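PDB 3TNL: shikimate dehydrogenase (NADP(+)) from Listeria monocytogenes, which probably catalyses the reversible, NADPH-linked reduction of 3-dehydroshikimate to shikimate, a step on the chorismate pathway to the aromatic amino acids. Local coordinates for residues W94-M98 with P99-N103; V124-D128 with G129-G133; M289-Q292 with G293-A296. One frame throughout, in Å; residues are numbered along the deposited sequence. Where two conformers were deposited one is given.

From the N terminus, interaction 1 comes first: strand 93-96 ends in a tight turn that begins at Ser97 and delivers Lys101 just after it. Interaction 2 follows, a hairpin closing strand 123-127 onto strand 130-134. Its first strand lies beside strand 93-96 in the same mixed sheet, with Trp94 O probably hydrogen-bonded to Val124 N and the Trp94 ring packed on Leu131. Interaction 3, much later, is two turns of helix 286-301: Ala296 touches Asn95, residues 289-296 stay about 7 Å (nearest atoms) from the hairpin, and further along Trp300 bonds to Val124 O. The three run in series, none nested or crossed, and relate the substrate-binding sheet to the helix beside the nicotinamide.

Interaction 1 of 3, residues W94-M98 with P99-N103; sequences WNVSM and PNKTN
Lys101 leaves the backbone with CG anti to its own carbonyl carbon and then, in one of its two conformers, bends at chi3 (-65°), and this curl lays the chain over the end of the strand. CG settles 3.7 Å from Ser97 CA, and CD passes 3.6 Å from Val96 O, so the methylenes fold back across the turn onto the backbone of Val96 and Ser97. Val96 makes the second contact: with CG1 anti to the backbone N (chi1 -174°), that methyl reaches Asn100 CB at 3.5 Å, the two side chains meeting at about a right angle. A single backbone bond closes the loop, Asn100 N to Ser97 O at 3.0 Å and fairly straight, 162° at the hydrogen. With a cis peptide before Pro99 at its third position, Ser97 to Asn100 is a type VI beta turn, set directly after strand 93-96 of the substrate-binding domain. The reversal brings the polar ends of Ser97, inferred to bind shikimate, and Lys101, the inferred proton acceptor, to one water. Ser97 OG lies 2.8 Å from that water, and in the same lysine conformer Lys101 NZ donates to it at 3.2 Å. Asn122 and Asp137, both inferred shikimate ligands, stand close to the same lysine. Asn100 faces differently: its ND2 is bonded to Val74 O and more weakly to Ile43 O, which ties the turn to neighbouring segments of the chain. Met98 N is buried here and finds no hydrogen-bond partner in the model. Beyond it the Met98 side chain, also modelled in two conformers, stretches out from the turn in one of them and touches the bound NAD.

Interaction 2 of 3, residues V124-D128 with G129-G133; sequences VVNDD and GVLTG
The Asn126 amide has Leu131 CD2 over one face, 3.6 Å from Asn126 CG, while its two polar atoms look elsewhere. OD1 accepts from Gly129 N at 2.9 Å, a weak bond because the angle at the hydrogen is only 125°, and ND2 is bonded to Leu91 O. CG lies anti to the backbone N (chi1 -173°), which carries the amide along toward the turn and lets OD1 meet the Gly129 N-H. The other flat group, the Asp127 carboxylate, belongs to the opposite face of the hairpin: OD1 forms a salt bridge with Arg92, and OD2 can take a hydrogen bond from a water at 2.7 Å. That water also lies 2.8 Å from Val130 O and 2.7 Å from Thr132 OG1, bridging the two strands; as more acceptors surround it than it has protons, not all of these bonds can be made at once. Asp127 to Val130 is a type I' turn, and the whole is a beta hairpin of strands 123-127 and 130-134 with a two-residue loop, Asp128-Gly129, part of the mixed sheet of the substrate-binding domain. Paired backbone bonds join Val125 with Thr132 and Asp127 with Val130. Thr132 N reaches Val125 O at 2.9 Å, nearly along the C=O axis, whereas Val130 N sits well above the carbonyl plane of Asp127 O, as the tight turn bends the chain. Val124 CG1 meets Leu131 CB at 4.0 Å on the face that Asn126 shares, against Trp94 and helix 79-88. On the other face Val125 and Thr132 lie side by side. One face is thus mainly apolar contact, with an amide whose OD1 is only weakly held, while the other carries an acid whose negative charge is probably balanced by Arg92 and eased by water.

Interaction 3 of 3, residues M289-Q292 with G293-A296; sequences MLWQ and GAKA. With NAD (nicotinamide-adenine-dinucleotide), chain H.
Met289 and Gln292 point to the nicotinamide side of helix 286-301, while Trp291 and Ala294 sit together on another flank, so these two turns of alpha helix divide their work between cofactor and protein. Met289 approaches the nicotinamide carboxamide with its backbone end: CA lies 3.4 Å and CB 3.6 Å from NAD O7N. The Met289 side chain, bent at chi2, also touches Tyr264, predicted to bind shikimate. Gln292 puts CG between its backbone N and carbonyl carbon (chi1 77°), which tucks CG to 3.2 Å from Gly293 N and directs the extended chain toward the same end of the cofactor. Its side chain also stands beside Asn122 and Asp137, both inferred to bind shikimate, so it probably lies where the substrate and nicotinamide sites meet. Trp291 turns the other way round the helix. Its six-membered ring comes down obliquely on the methyl of the residue three further on, CE3 to Ala294 CB at 3.8 Å. Arg143 of helix 137-147 makes a cation-pi contact with the same indole, and Val307 at the start of helix 307-313 touches both Trp291 and Ala294, so this flank is where helix 286-301 joins its two neighbours. Leu290 adds Ile310 and Lys311 to that packing. The Lys295 side chain touches Thr136 and Thr139. Underneath runs the usual i to i+4 bonding, uneven in strength: Gly293 N to Met289 O is weak at 3.3 Å, but Ala294 N meets Leu290 O at 2.9 Å in the carbonyl plane. Gln292 O takes two donors, a weak bond from Thr136 OG1 and, at 3.2 Å and an almost straight 173°, Ala296 N.

Interaction 1 of 3, residues W94-M98 with P99-N103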
loop_
_atom_site.group_PDB
_atom_site.type_symbol
_atom_site.label_atom_id
_atom_site.label_comp_id
_atom_site.label_asym_id
_atom_site.label_seq_id
_atom_site.Cartn_x
_atom_site.Cartn_y
_atom_site.Cartn_z
ATOM N N TRP B 94 8.265 -3.739 5.722
ATOM C CA TRP B 94 8.500 -3.936 4.310
ATOM C C TRP B 94 9.802 -4.695 4.091
ATOM O O TRP B 94 10.662 -4.759 4.998
ATOM C CB TRP B 94 8.585 -2.591 3.571
ATOM C CG TRP B 94 9.595 -1.579 4.045
ATOM C CD1 TRP B 94 10.831 -1.400 3.556
ATOM C CD2 TRP B 94 9.401 -0.552 5.034
ATOM N NE1 TRP B 94 11.455 -0.339 4.179
ATOM C CE2 TRP B 94 10.586 0.196 5.087
ATOM C CE3 TRP B 94 8.339 -0.198 5.887
ATOM C CZ2 TRP B 94 10.747 1.271 5.944
ATOM C CZ3 TRP B 94 8.518 0.857 6.746
ATOM C CH2 TRP B 94 9.718 1.581 6.763
ATOM N N ASN B 95 9.888 -5.339 2.931
ATOM C CA ASN B 95 11.130 -5.923 2.459
ATOM C C ASN B 95 11.871 -4.882 1.599
ATOM O O ASN B 95 11.270 -3.947 1.038
ATOM C CB ASN B 95 10.916 -7.175 1.638
ATOM C CG ASN B 95 10.726 -8.424 2.464
ATOM O OD1 ASN B 95 9.875 -9.232 2.122
ATOM N ND2 ASN B 95 11.543 -8.623 3.509
ATOM N N VAL B 96 13.171 -5.098 1.497
ATOM C CA VAL B 96 14.070 -4.231 0.734
ATOM C C VAL B 96 14.914 -5.108 -0.165
ATOM O O VAL B 96 15.450 -6.118 0.284
ATOM C CB VAL B 96 15.019 -3.417 1.661
ATOM C CG1 VAL B 96 15.848 -2.396 0.837
ATOM C CG2 VAL B 96 14.223 -2.715 2.758
ATOM N N SER B 97 15.064 -4.725 -1.430
ATOM C CA SER B 97 15.964 -5.482 -2.320
ATOM C C SER B 97 16.824 -4.514 -3.123
ATOM O O SER B 97 16.806 -3.306 -2.860
ATOM C CB SER B 97 15.221 -6.529 -3.150
ATOM O OG SER B 97 16.163 -7.456 -3.715
ATOM N N MET B 98 17.601 -5.038 -4.076
ATOM C CA MET B 98 18.479 -4.187 -4.885
ATOM C C MET B 98 17.689 -3.058 -5.514
ATOM O O MET B 98 16.603 -3.259 -6.010
ATOM C CB MET B 98 19.187 -4.984 -5.982
ATOM C CG MET B 98 20.242 -5.953 -5.501
ATOM S SD MET B 98 21.132 -6.725 -6.885
ATOM C CE MET B 98 22.367 -7.655 -5.967
ATOM N N PRO B 99 18.278 -1.860 -5.562
ATOM C CA PRO B 99 19.623 -1.443 -5.146
ATOM C C PRO B 99 19.700 -0.767 -3.773
ATOM O O PRO B 99 20.608 0.006 -3.520
ATOM C CB PRO B 99 19.934 -0.387 -6.212
ATOM C CG PRO B 99 18.610 0.327 -6.354
ATOM C CD PRO B 99 17.576 -0.765 -6.261
ATOM N N ASN B 100 18.762 -1.080 -2.880
ATOM C CA ASN B 100 18.630 -0.347 -1.625
ATOM C C ASN B 100 19.098 -0.990 -0.327
ATOM O O ASN B 100 19.053 -0.330 0.712
ATOM C CB ASN B 100 17.122 -0.070 -1.429
ATOM C CG ASN B 100 16.484 0.589 -2.628
ATOM O OD1 ASN B 100 17.002 1.545 -3.138
ATOM N ND2 ASN B 100 15.354 0.065 -3.079
ATOM N N LYS B 101 19.557 -2.236 -0.377
ATOM C CA LYS B 101 19.862 -2.961 0.876
ATOM C C LYS B 101 21.018 -2.415 1.696
ATOM O O LYS B 101 20.997 -2.506 2.909
ATOM C CB LYS B 101 20.065 -4.447 0.610
ATOM C CG LYS B 101 18.856 -5.105 0.014
ATOM C CD LYS B 101 19.022 -6.611 -0.116
ATOM C CE LYS B 101 20.110 -6.992 -1.098
ATOM N NZ LYS B 101 20.286 -8.487 -1.185
ATOM N N THR B 102 22.041 -1.897 1.034
ATOM C CA THR B 102 23.188 -1.356 1.761
ATOM C C THR B 102 23.088 0.130 2.108
ATOM O O THR B 102 23.895 0.627 2.881
ATOM C CB THR B 102 24.501 -1.637 1.024
ATOM O OG1 THR B 102 24.515 -0.939 -0.219
ATOM C CG2 THR B 102 24.684 -3.110 0.781
ATOM N N ASN B 103 22.097 0.841 1.562
ATOM C CA ASN B 103 21.914 2.261 1.870
ATOM C C ASN B 103 20.823 2.566 2.885
ATOM O O ASN B 103 20.871 3.584 3.551
ATOM C CB ASN B 103 21.535 3.050 0.604
ATOM C CG ASN B 103 22.693 3.253 -0.367
ATOM O OD1 ASN B 103 23.851 3.139 -0.010
ATOM N ND2 ASN B 103 22.356 3.601 -1.611
HETATM O O HOH W 1 17.475 -9.574 -2.390
#

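Interaction 2 of 3, residues V124-D128 with G129-G133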
loop_
_atom_site.group_PDB
_atom_site.type_symbol
_atom_site.label_atom_id
_atom_site.label_comp_id
_atom_site.label_asym_id
_atom_site.label_seq_id
_atom_site.Cartn_x
_atom_site.Cartn_y
_atom_site.Cartn_z
ATOM N N VAL B 124 12.362 -4.566 7.218
ATOM C CA VAL B 124 12.174 -3.506 8.169
ATOM C C VAL B 124 10.868 -3.712 8.913
ATOM O O VAL B 124 9.880 -4.177 8.333
ATOM C CB VAL B 124 12.134 -2.111 7.469
ATOM C CG1 VAL B 124 11.899 -0.974 8.487
ATOM C CG2 VAL B 124 13.461 -1.837 6.708
ATOM N N VAL B 125 10.874 -3.378 10.204
ATOM C CA VAL B 125 9.660 -3.426 11.036
ATOM C C VAL B 125 9.570 -2.112 11.798
ATOM O O VAL B 125 10.587 -1.518 12.158
ATOM C CB VAL B 125 9.611 -4.664 11.969
ATOM C CG1 VAL B 125 10.780 -4.659 12.967
ATOM C CG2 VAL B 125 8.298 -4.750 12.715
ATOM N N ASN B 126 8.338 -1.649 11.969
ATOM C CA ASN B 126 8.014 -0.395 12.627
ATOM C C ASN B 126 7.289 -0.644 13.952
ATOM O O ASN B 126 6.241 -1.313 13.952
ATOM C CB ASN B 126 7.095 0.371 11.698
ATOM C CG ASN B 126 6.803 1.783 12.177
ATOM O OD1 ASN B 126 7.035 2.126 13.315
ATOM N ND2 ASN B 126 6.195 2.581 11.301
ATOM N N ASP B 127 7.866 -0.212 15.074
ATOM C CA ASP B 127 7.215 -0.309 16.388
ATOM C C ASP B 127 7.125 1.082 16.985
ATOM O O ASP B 127 8.153 1.687 17.281
ATOM C CB ASP B 127 8.017 -1.201 17.330
ATOM C CG ASP B 127 8.028 -2.619 16.899
ATOM O OD1 ASP B 127 7.054 -3.352 17.183
ATOM O OD2 ASP B 127 9.026 -3.021 16.285
ATOM N N ASP B 128 5.906 1.618 17.087
ATOM C CA ASP B 128 5.676 2.947 17.703
ATOM C C ASP B 128 6.532 3.993 16.968
ATOM O O ASP B 128 7.055 4.920 17.587
ATOM C CB ASP B 128 6.055 2.833 19.205
ATOM C CG ASP B 128 5.543 3.990 20.083
ATOM O OD1 ASP B 128 4.632 4.751 19.674
ATOM O OD2 ASP B 128 6.059 4.099 21.238
ATOM N N GLY B 129 6.712 3.838 15.653
ATOM C CA GLY B 129 7.518 4.784 14.880
ATOM C C GLY B 129 9.028 4.555 14.849
ATOM O O GLY B 129 9.790 5.333 14.269
ATOM N N VAL B 130 9.500 3.519 15.521
ATOM C CA VAL B 130 10.926 3.204 15.511
ATOM C C VAL B 130 11.115 2.099 14.485
ATOM O O VAL B 130 10.440 1.044 14.556
ATOM C CB VAL B 130 11.402 2.734 16.909
ATOM C CG1 VAL B 130 12.901 2.364 16.900
ATOM C CG2 VAL B 130 11.095 3.817 17.944
ATOM N N LEU B 131 11.976 2.359 13.492
ATOM C CA LEU B 131 12.235 1.374 12.428
ATOM C C LEU B 131 13.494 0.551 12.723
ATOM O O LEU B 131 14.584 1.110 12.899
ATOM C CB LEU B 131 12.425 2.073 11.083
ATOM C CG LEU B 131 11.303 2.962 10.588
ATOM C CD1 LEU B 131 11.713 3.549 9.223
ATOM C CD2 LEU B 131 9.974 2.195 10.508
ATOM N N THR B 132 13.330 -0.758 12.755
ATOM C CA THR B 132 14.444 -1.709 12.976
ATOM C C THR B 132 14.658 -2.494 11.681
ATOM O O THR B 132 13.693 -3.037 11.105
ATOM C CB THR B 132 14.160 -2.717 14.086
ATOM O OG1 THR B 132 13.774 -2.031 15.282
ATOM C CG2 THR B 132 15.426 -3.583 14.393
ATOM N N GLY B 133 15.910 -2.498 11.221
ATOM C CA GLY B 133 16.355 -3.231 10.066
ATOM C C GLY B 133 16.887 -4.602 10.469
ATOM O O GLY B 133 17.662 -4.718 11.428
HETATM O O HOH W 2 11.123 -1.499 15.426
#

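Interaction 3 of 3, residues M289-Q292 with G293-A296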
loop_
_atom_site.group_PDB
_atom_site.type_symbol
_atom_site.label_atom_id
_atom_site.label_comp_id
_atom_site.label_asym_id
_atom_site.label_seq_id
_atom_site.Cartn_x
_atom_site.Cartn_y
_atom_site.Cartn_z
ATOM N N MET B 289 14.734 -19.342 0.067
ATOM C CA MET B 289 13.709 -18.377 -0.323
ATOM C C MET B 289 12.513 -18.433 0.630
ATOM O O MET B 289 12.038 -17.385 1.104
ATOM C CB MET B 289 13.303 -18.590 -1.783
ATOM C CG MET B 289 12.258 -17.634 -2.320
ATOM S SD MET B 289 10.570 -18.152 -1.907
ATOM C CE MET B 289 9.598 -16.837 -2.679
ATOM N N LEU B 290 12.054 -19.647 0.925
ATOM C CA LEU B 290 10.891 -19.825 1.774
ATOM C C LEU B 290 11.140 -19.384 3.208
ATOM O O LEU B 290 10.306 -18.691 3.786
ATOM C CB LEU B 290 10.465 -21.277 1.749
ATOM C CG LEU B 290 9.848 -21.711 0.425
ATOM C CD1 LEU B 290 9.805 -23.211 0.416
ATOM C CD2 LEU B 290 8.461 -21.112 0.194
ATOM N N TRP B 291 12.288 -19.771 3.763
ATOM C CA TRP B 291 12.568 -19.496 5.169
ATOM C C TRP B 291 12.945 -18.067 5.429
ATOM O O TRP B 291 12.727 -17.571 6.534
ATOM C CB TRP B 291 13.562 -20.499 5.765
ATOM C CG TRP B 291 12.931 -21.867 5.890
ATOM C CD1 TRP B 291 13.124 -22.948 5.079
ATOM C CD2 TRP B 291 11.964 -22.264 6.870
ATOM N NE1 TRP B 291 12.339 -24.000 5.499
ATOM C CE2 TRP B 291 11.621 -23.604 6.598
ATOM C CE3 TRP B 291 11.359 -21.616 7.952
ATOM C CZ2 TRP B 291 10.709 -24.309 7.369
ATOM C CZ3 TRP B 291 10.459 -22.320 8.729
ATOM C CH2 TRP B 291 10.127 -23.660 8.424
ATOM N N GLN B 292 13.495 -17.395 4.440
ATOM C CA GLN B 292 13.760 -15.963 4.648
ATOM C C GLN B 292 12.396 -15.219 4.716
ATOM O O GLN B 292 12.209 -14.269 5.478
ATOM C CB GLN B 292 14.712 -15.354 3.617
ATOM C CG GLN B 292 14.184 -15.044 2.278
ATOM C CD GLN B 292 15.275 -14.426 1.382
ATOM O OE1 GLN B 292 16.104 -15.134 0.826
ATOM N NE2 GLN B 292 15.274 -13.110 1.267
ATOM N N GLY B 293 11.457 -15.659 3.891
ATOM C CA GLY B 293 10.092 -15.136 3.912
ATOM C C GLY B 293 9.393 -15.440 5.246
ATOM O O GLY B 293 8.731 -14.574 5.845
ATOM N N ALA B 294 9.580 -16.652 5.765
ATOM C CA ALA B 294 8.985 -17.046 7.058
ATOM C C ALA B 294 9.516 -16.176 8.193
ATOM O O ALA B 294 8.762 -15.771 9.113
ATOM C CB ALA B 294 9.243 -18.528 7.354
ATOM N N LYS B 295 10.799 -15.858 8.135
ATOM C CA LYS B 295 11.394 -15.068 9.187
ATOM C C LYS B 295 10.802 -13.646 9.169
ATOM O O LYS B 295 10.396 -13.111 10.206
ATOM C CB LYS B 295 12.916 -15.016 9.035
ATOM C CG LYS B 295 13.643 -14.339 10.182
ATOM C CD LYS B 295 13.753 -15.238 11.411
ATOM C CE LYS B 295 14.428 -14.471 12.540
ATOM N NZ LYS B 295 14.519 -15.319 13.792
ATOM N N ALA B 296 10.768 -13.015 7.992
ATOM C CA ALA B 296 10.168 -11.691 7.872
ATOM C C ALA B 296 8.682 -11.692 8.269
ATOM O O ALA B 296 8.205 -10.794 8.964
ATOM C CB ALA B 296 10.319 -11.174 6.456
HETATM P PA NAD H . 25.535 -10.147 -6.592
HETATM O O1A NAD H . 25.408 -9.414 -7.926
HETATM O O2A NAD H . 25.433 -9.338 -5.313
HETATM O O5B NAD H . 26.889 -11.036 -6.619
HETATM C C5B NAD H . 27.315 -11.810 -7.741
HETATM C C4B NAD H . 28.395 -12.804 -7.297
HETATM O O4B NAD H . 28.644 -13.732 -8.365
HETATM C C3B NAD H . 29.742 -12.142 -7.083
HETATM O O3B NAD H . 30.455 -12.901 -6.074
HETATM C C2B NAD H . 30.462 -12.287 -8.402
HETATM O O2B NAD H . 31.877 -12.314 -8.275
HETATM C C1B NAD H . 29.962 -13.641 -8.860
HETATM N N9A NAD H . 29.966 -13.904 -10.304
HETATM C C8A NAD H . 29.078 -13.400 -11.192
HETATM N N7A NAD H . 29.335 -13.907 -12.416
HETATM C C5A NAD H . 30.385 -14.762 -12.338
HETATM C C6A NAD H . 31.104 -15.568 -13.197
HETATM N N6A NAD H . 30.776 -15.642 -14.491
HETATM N N1A NAD H . 32.109 -16.337 -12.723
HETATM C C2A NAD H . 32.460 -16.288 -11.414
HETATM N N3A NAD H . 31.810 -15.521 -10.510
HETATM C C4A NAD H . 30.777 -14.753 -10.924
HETATM O O3 NAD H . 24.421 -11.294 -6.634
HETATM P PN NAD H . 23.578 -11.890 -5.402
HETATM O O1N NAD H . 22.387 -11.026 -5.069
HETATM O O2N NAD H . 24.537 -12.331 -4.294
HETATM O O5D NAD H . 22.899 -13.206 -6.038
HETATM C C5D NAD H . 23.740 -14.274 -6.461
HETATM C C4D NAD H . 22.795 -15.430 -6.721
HETATM O O4D NAD H . 22.039 -15.704 -5.528
HETATM C C3D NAD H . 21.779 -15.088 -7.799
HETATM O O3D NAD H . 21.717 -16.179 -8.723
HETATM C C2D NAD H . 20.466 -14.928 -7.051
HETATM O O2D NAD H . 19.310 -15.220 -7.868
HETATM C C1D NAD H . 20.659 -15.892 -5.887
HETATM N N1N NAD H . 19.866 -15.630 -4.684
HETATM C C2N NAD H . 19.042 -16.585 -4.212
HETATM C C3N NAD H . 18.293 -16.372 -3.060
HETATM C C7N NAD H . 17.372 -17.413 -2.511
HETATM O O7N NAD H . 16.495 -17.003 -1.753
HETATM N N7N NAD H . 17.553 -18.714 -2.827
HETATM C C4N NAD H . 18.400 -15.142 -2.392
HETATM C C5N NAD H . 19.263 -14.173 -2.896
HETATM C C6N NAD H . 19.990 -14.436 -4.057
#